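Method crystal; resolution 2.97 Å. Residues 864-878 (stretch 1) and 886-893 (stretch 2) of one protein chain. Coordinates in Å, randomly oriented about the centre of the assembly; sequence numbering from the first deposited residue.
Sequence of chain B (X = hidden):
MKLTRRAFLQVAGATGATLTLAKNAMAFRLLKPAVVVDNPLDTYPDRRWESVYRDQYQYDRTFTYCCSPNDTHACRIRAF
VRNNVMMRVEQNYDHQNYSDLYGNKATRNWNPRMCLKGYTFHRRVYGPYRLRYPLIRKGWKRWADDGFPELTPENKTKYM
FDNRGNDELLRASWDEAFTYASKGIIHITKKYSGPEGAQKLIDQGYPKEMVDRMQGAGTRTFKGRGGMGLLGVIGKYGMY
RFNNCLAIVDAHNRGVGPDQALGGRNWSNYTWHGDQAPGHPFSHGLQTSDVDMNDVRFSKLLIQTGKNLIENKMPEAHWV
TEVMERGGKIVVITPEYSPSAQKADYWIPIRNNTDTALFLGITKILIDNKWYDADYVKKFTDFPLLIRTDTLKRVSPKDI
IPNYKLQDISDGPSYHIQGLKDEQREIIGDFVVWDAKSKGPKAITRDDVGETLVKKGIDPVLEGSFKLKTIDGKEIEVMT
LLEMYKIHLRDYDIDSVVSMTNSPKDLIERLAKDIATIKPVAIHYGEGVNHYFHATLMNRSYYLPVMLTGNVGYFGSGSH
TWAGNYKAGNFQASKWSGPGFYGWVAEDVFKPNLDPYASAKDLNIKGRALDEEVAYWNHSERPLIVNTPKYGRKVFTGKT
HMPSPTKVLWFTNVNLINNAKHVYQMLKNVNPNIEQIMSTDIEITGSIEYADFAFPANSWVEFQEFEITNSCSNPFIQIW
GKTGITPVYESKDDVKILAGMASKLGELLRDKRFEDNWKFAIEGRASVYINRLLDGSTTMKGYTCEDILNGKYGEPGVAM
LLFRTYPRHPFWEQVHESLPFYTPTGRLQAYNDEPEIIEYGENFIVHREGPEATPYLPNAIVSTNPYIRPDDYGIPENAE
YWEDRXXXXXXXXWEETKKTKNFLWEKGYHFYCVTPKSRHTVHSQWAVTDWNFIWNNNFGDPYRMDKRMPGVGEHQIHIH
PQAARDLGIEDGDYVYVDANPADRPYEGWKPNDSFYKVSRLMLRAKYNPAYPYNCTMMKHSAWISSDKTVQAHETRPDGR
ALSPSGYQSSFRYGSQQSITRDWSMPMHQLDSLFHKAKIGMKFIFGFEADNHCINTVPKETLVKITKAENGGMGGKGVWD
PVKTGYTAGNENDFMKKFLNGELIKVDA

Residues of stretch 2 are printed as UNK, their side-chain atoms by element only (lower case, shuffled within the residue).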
# COMPACT_ATOMS: atom_id res chain seq x y z
N THR B 864 -23.36 18.55 32.79
CA THR B 864 -24.06 18.97 33.99
C THR B 864 -25.54 18.61 33.94
O THR B 864 -26.31 19.04 34.81
CB THR B 864 -23.92 20.48 34.22
OG1 THR B 864 -24.50 21.19 33.12
CG2 THR B 864 -22.47 20.87 34.35
N ASN B 865 -25.95 17.84 32.94
CA ASN B 865 -27.34 17.44 32.78
C ASN B 865 -27.83 16.72 34.02
O ASN B 865 -27.26 15.68 34.40
CB ASN B 865 -27.48 16.54 31.55
CG ASN B 865 -28.92 16.31 31.15
OD1 ASN B 865 -29.85 16.82 31.78
ND2 ASN B 865 -29.12 15.54 30.08
N PRO B 866 -28.87 17.22 34.70
CA PRO B 866 -29.42 16.49 35.85
C PRO B 866 -30.12 15.21 35.46
O PRO B 866 -30.52 14.44 36.34
CB PRO B 866 -30.40 17.49 36.47
CG PRO B 866 -30.80 18.37 35.33
CD PRO B 866 -29.58 18.49 34.46
N TYR B 867 -30.29 14.96 34.16
CA TYR B 867 -30.93 13.75 33.66
C TYR B 867 -29.93 12.66 33.32
O TYR B 867 -30.34 11.58 32.87
CB TYR B 867 -31.79 14.11 32.44
CG TYR B 867 -32.73 15.25 32.76
CD1 TYR B 867 -33.42 15.28 33.97
CD2 TYR B 867 -32.89 16.31 31.89
CE1 TYR B 867 -34.26 16.31 34.29
CE2 TYR B 867 -33.73 17.37 32.20
CZ TYR B 867 -34.42 17.36 33.40
OH TYR B 867 -35.27 18.39 33.72
N ILE B 868 -28.64 12.92 33.51
CA ILE B 868 -27.61 11.89 33.50
C ILE B 868 -27.32 11.57 34.96
O ILE B 868 -26.81 12.41 35.70
CB ILE B 868 -26.34 12.35 32.77
CG1 ILE B 868 -26.66 12.68 31.31
CG2 ILE B 868 -25.26 11.29 32.87
CD1 ILE B 868 -25.53 13.39 30.60
N ARG B 869 -27.65 10.35 35.39
CA ARG B 869 -27.50 9.94 36.78
C ARG B 869 -26.72 8.63 36.83
O ARG B 869 -27.29 7.56 37.08
CB ARG B 869 -28.87 9.79 37.46
CG ARG B 869 -29.96 10.64 36.85
CD ARG B 869 -30.97 11.08 37.90
NE ARG B 869 -32.03 11.89 37.32
CZ ARG B 869 -33.31 11.57 37.35
NH1 ARG B 869 -33.70 10.45 37.94
NH2 ARG B 869 -34.21 12.37 36.79
N PRO B 870 -25.42 8.69 36.60
CA PRO B 870 -24.62 7.47 36.55
C PRO B 870 -24.27 6.98 37.95
O PRO B 870 -24.50 7.65 38.96
CB PRO B 870 -23.36 7.90 35.80
CG PRO B 870 -23.20 9.32 36.17
CD PRO B 870 -24.60 9.88 36.31
N ASP B 871 -23.72 5.78 38.02
CA ASP B 871 -23.26 5.26 39.33
C ASP B 871 -21.74 5.22 39.23
O ASP B 871 -21.27 4.70 38.26
CB ASP B 871 -23.87 3.90 39.68
CG ASP B 871 -23.28 3.24 40.91
OD1 ASP B 871 -22.27 3.71 41.38
OD2 ASP B 871 -23.83 2.25 41.37
N ASP B 872 -21.03 5.80 40.19
CA ASP B 872 -19.56 5.87 40.11
C ASP B 872 -18.92 4.57 40.60
O ASP B 872 -17.74 4.42 40.39
CB ASP B 872 -19.05 7.08 40.88
CG ASP B 872 -19.05 6.88 42.38
OD1 ASP B 872 -19.64 5.92 42.82
OD2 ASP B 872 -18.46 7.68 43.08
N TYR B 873 -19.71 3.73 41.27
CA TYR B 873 -19.32 2.44 41.90
C TYR B 873 -18.36 2.67 43.06
O TYR B 873 -17.61 1.78 43.38
CB TYR B 873 -18.78 1.43 40.90
CG TYR B 873 -19.71 1.12 39.76
CD1 TYR B 873 -20.58 0.06 39.83
CD2 TYR B 873 -19.73 1.90 38.63
CE1 TYR B 873 -21.44 -0.23 38.80
CE2 TYR B 873 -20.59 1.63 37.59
CZ TYR B 873 -21.45 0.56 37.67
OH TYR B 873 -22.30 0.27 36.66
N GLY B 874 -18.43 3.83 43.69
CA GLY B 874 -17.54 4.15 44.81
C GLY B 874 -16.10 3.99 44.42
O GLY B 874 -15.34 3.45 45.21
N ILE B 875 -15.73 4.45 43.23
CA ILE B 875 -14.34 4.29 42.83
C ILE B 875 -13.67 5.66 42.87
O ILE B 875 -14.18 6.60 42.23
CB ILE B 875 -14.23 3.66 41.43
CG1 ILE B 875 -14.66 2.19 41.48
CG2 ILE B 875 -12.81 3.78 40.89
CD1 ILE B 875 -14.82 1.55 40.13
N PRO B 876 -12.57 5.82 43.60
CA PRO B 876 -11.97 7.15 43.74
C PRO B 876 -11.35 7.63 42.43
O PRO B 876 -11.06 6.86 41.52
CB PRO B 876 -10.90 6.94 44.81
CG PRO B 876 -10.52 5.51 44.67
CD PRO B 876 -11.78 4.79 44.28
N GLU B 877 -11.17 8.95 42.36
CA GLU B 877 -10.57 9.54 41.17
C GLU B 877 -9.08 9.29 41.10
O GLU B 877 -8.46 9.58 40.07
CB GLU B 877 -10.88 11.04 41.13
CG GLU B 877 -12.37 11.36 41.02
CD GLU B 877 -12.67 12.84 40.94
OE1 GLU B 877 -11.72 13.65 41.04
OE2 GLU B 877 -13.86 13.20 40.78
N ASN B 878 -8.48 8.75 42.17
CA ASN B 878 -7.08 8.34 42.15
C ASN B 878 -6.86 7.01 41.45
O ASN B 878 -5.70 6.65 41.21
CB ASN B 878 -6.53 8.22 43.57
CG ASN B 878 -6.86 9.41 44.45
OD1 ASN B 878 -7.06 10.52 43.96
ND2 ASN B 878 -6.90 9.18 45.75
N UNK B 886 -12.09 1.64 33.92
CA UNK B 886 -13.05 1.22 32.91
C UNK B 886 -14.49 1.52 33.32
O UNK B 886 -15.33 1.83 32.46
c UNK B 886 -12.89 -0.28 32.65
o UNK B 886 -11.54 -0.55 32.23
c UNK B 886 -13.85 -0.75 31.58
N UNK B 887 -14.79 1.47 34.61
CA UNK B 887 -16.17 1.54 35.09
C UNK B 887 -16.42 2.78 35.95
O UNK B 887 -17.51 2.92 36.51
c UNK B 887 -15.61 0.01 37.00
c UNK B 887 -16.58 -0.93 34.90
c UNK B 887 -16.56 0.26 35.85
N UNK B 888 -15.46 3.69 36.07
CA UNK B 888 -15.67 4.91 36.84
C UNK B 888 -16.55 5.86 36.03
O UNK B 888 -16.06 6.57 35.14
c UNK B 888 -14.53 6.66 38.27
c UNK B 888 -11.00 7.15 37.92
n UNK B 888 -9.88 6.56 38.31
n UNK B 888 -12.10 7.04 38.66
c UNK B 888 -14.35 5.57 37.22
n UNK B 888 -11.03 7.85 36.80
c UNK B 888 -13.38 7.65 38.32
N UNK B 889 -17.85 5.87 36.33
CA UNK B 889 -18.81 6.73 35.64
C UNK B 889 -19.13 7.92 36.53
O UNK B 889 -20.12 7.94 37.26
c UNK B 889 -20.06 5.93 35.28
o UNK B 889 -19.06 4.98 33.33
c UNK B 889 -19.78 4.80 34.31
n UNK B 889 -20.35 3.63 34.58
N UNK B 890 -18.27 8.94 36.47
CA UNK B 890 -18.41 10.14 37.27
C UNK B 890 -18.79 11.30 36.36
O UNK B 890 -18.08 11.61 35.40
c UNK B 890 -17.13 10.46 38.06
c UNK B 890 -16.99 9.49 39.24
c UNK B 890 -15.75 9.71 40.06
c UNK B 890 -17.14 11.89 38.55
N UNK B 891 -19.92 11.95 36.67
CA UNK B 891 -20.33 13.14 35.94
C UNK B 891 -19.58 14.35 36.48
O UNK B 891 -19.39 14.50 37.69
c UNK B 891 -24.49 14.84 36.66
n UNK B 891 -25.98 14.91 36.64
c UNK B 891 -23.91 14.53 35.29
c UNK B 891 -22.38 14.54 35.32
c UNK B 891 -21.84 13.35 36.07
N UNK B 892 -19.14 15.22 35.57
CA UNK B 892 -18.34 16.38 35.93
C UNK B 892 -18.49 17.43 34.84
O UNK B 892 -18.57 17.10 33.66
c UNK B 892 -16.04 17.04 36.86
c UNK B 892 -16.87 16.00 36.13
c UNK B 892 -14.58 15.44 38.15
c UNK B 892 -14.62 16.54 37.10
n UNK B 892 -14.87 15.96 39.51
N UNK B 893 -18.51 18.70 35.24
CA UNK B 893 -18.65 19.77 34.26
C UNK B 893 -17.35 19.96 33.49
O UNK B 893 -16.27 19.56 33.93
o UNK B 893 -17.93 21.64 35.64
c UNK B 893 -19.04 21.08 34.94

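Position 886 has three side-chain atoms: a carbon carrying one oxygen and one carbon. Its side chain touches nothing on stretch 1. The fork of oxygen and carbon makes it Thr886.

Position 887 has three carbons, forked at the first. One branch carbon lies 3.6 Å from Ile875 CD1, an apolar contact. A short branched hydrocarbon is valine, Val887. Its backbone O is 3.2 Å from Tyr873 CD2.

Position 888 has three carbons in a row, a nitrogen, and then a carbon carrying two more nitrogens. The nitrogen within the chain is 3.0 Å from Pro876 O, and Glu877 O lies over one face of the group at the end. That group is a guanidinium, so the residue is Arg888. Its NE gives Pro876 O a weak hydrogen bond, with an N-H...acceptor angle of 133°.

Position 889 has two carbons, the second carrying an oxygen and a nitrogen. Its CB is 3.4 Å from Asp871 O. The terminal nitrogen lies at the edge of the Tyr873 ring, 3.6 Å from Tyr873 CE2. The count fits an amide one carbon from the backbone, Asn889. Its OD1 is hydrogen-bonded elsewhere in the structure. Its backbone O receives a CA-H...O contact from Asp872 CA at 3.6 Å.

Position 890 has four carbons, forked at the first, with one arm two carbons long. The first carbon of that arm is 3.6 Å from Asp872 CB, and its end is 3.9 Å from Glu877 CG. This is Ile890.

Position 891 has four carbons in a row ending in nitrogen. That nitrogen is 2.7 Å from Asn865 O and 2.8 Å from Ile868 O. An unbranched chain with a terminal amine is Lys891. NZ donates a hydrogen bond to each of these oxygens.

Position 892 has the same four carbons and nitrogen. CB points away from stretch 1, but the end of the chain comes nearer. Its nitrogen is 3.2 Å from Glu877 OE2. The residue is Lys892, and NZ forms a salt bridge with that carboxylate.

Position 893 has one carbon and one oxygen. Its CB is 3.5 Å from Thr864 CG2. This is Ser893, whose side chain caps a helix nitrogen just past the stretch.

The contact buries 824 Å² over both sides. Lys891 reaches the type I turn from Asn865 to Ile868, where Asn865 O also accepts a hydrogen bond from Ile868 N. Pro870 and Asp872 pack against the backbone and side chains of 889 to 891. Ile875 meets Val887, while Arg888 and Lys892 bind the Pro876 carbonyl and the Glu877 carboxylate. Side chains of stretch 2 thus supply all the hydrogen-bond donors across the contact.

Stretch 2 (886-893) TVRNIKKS
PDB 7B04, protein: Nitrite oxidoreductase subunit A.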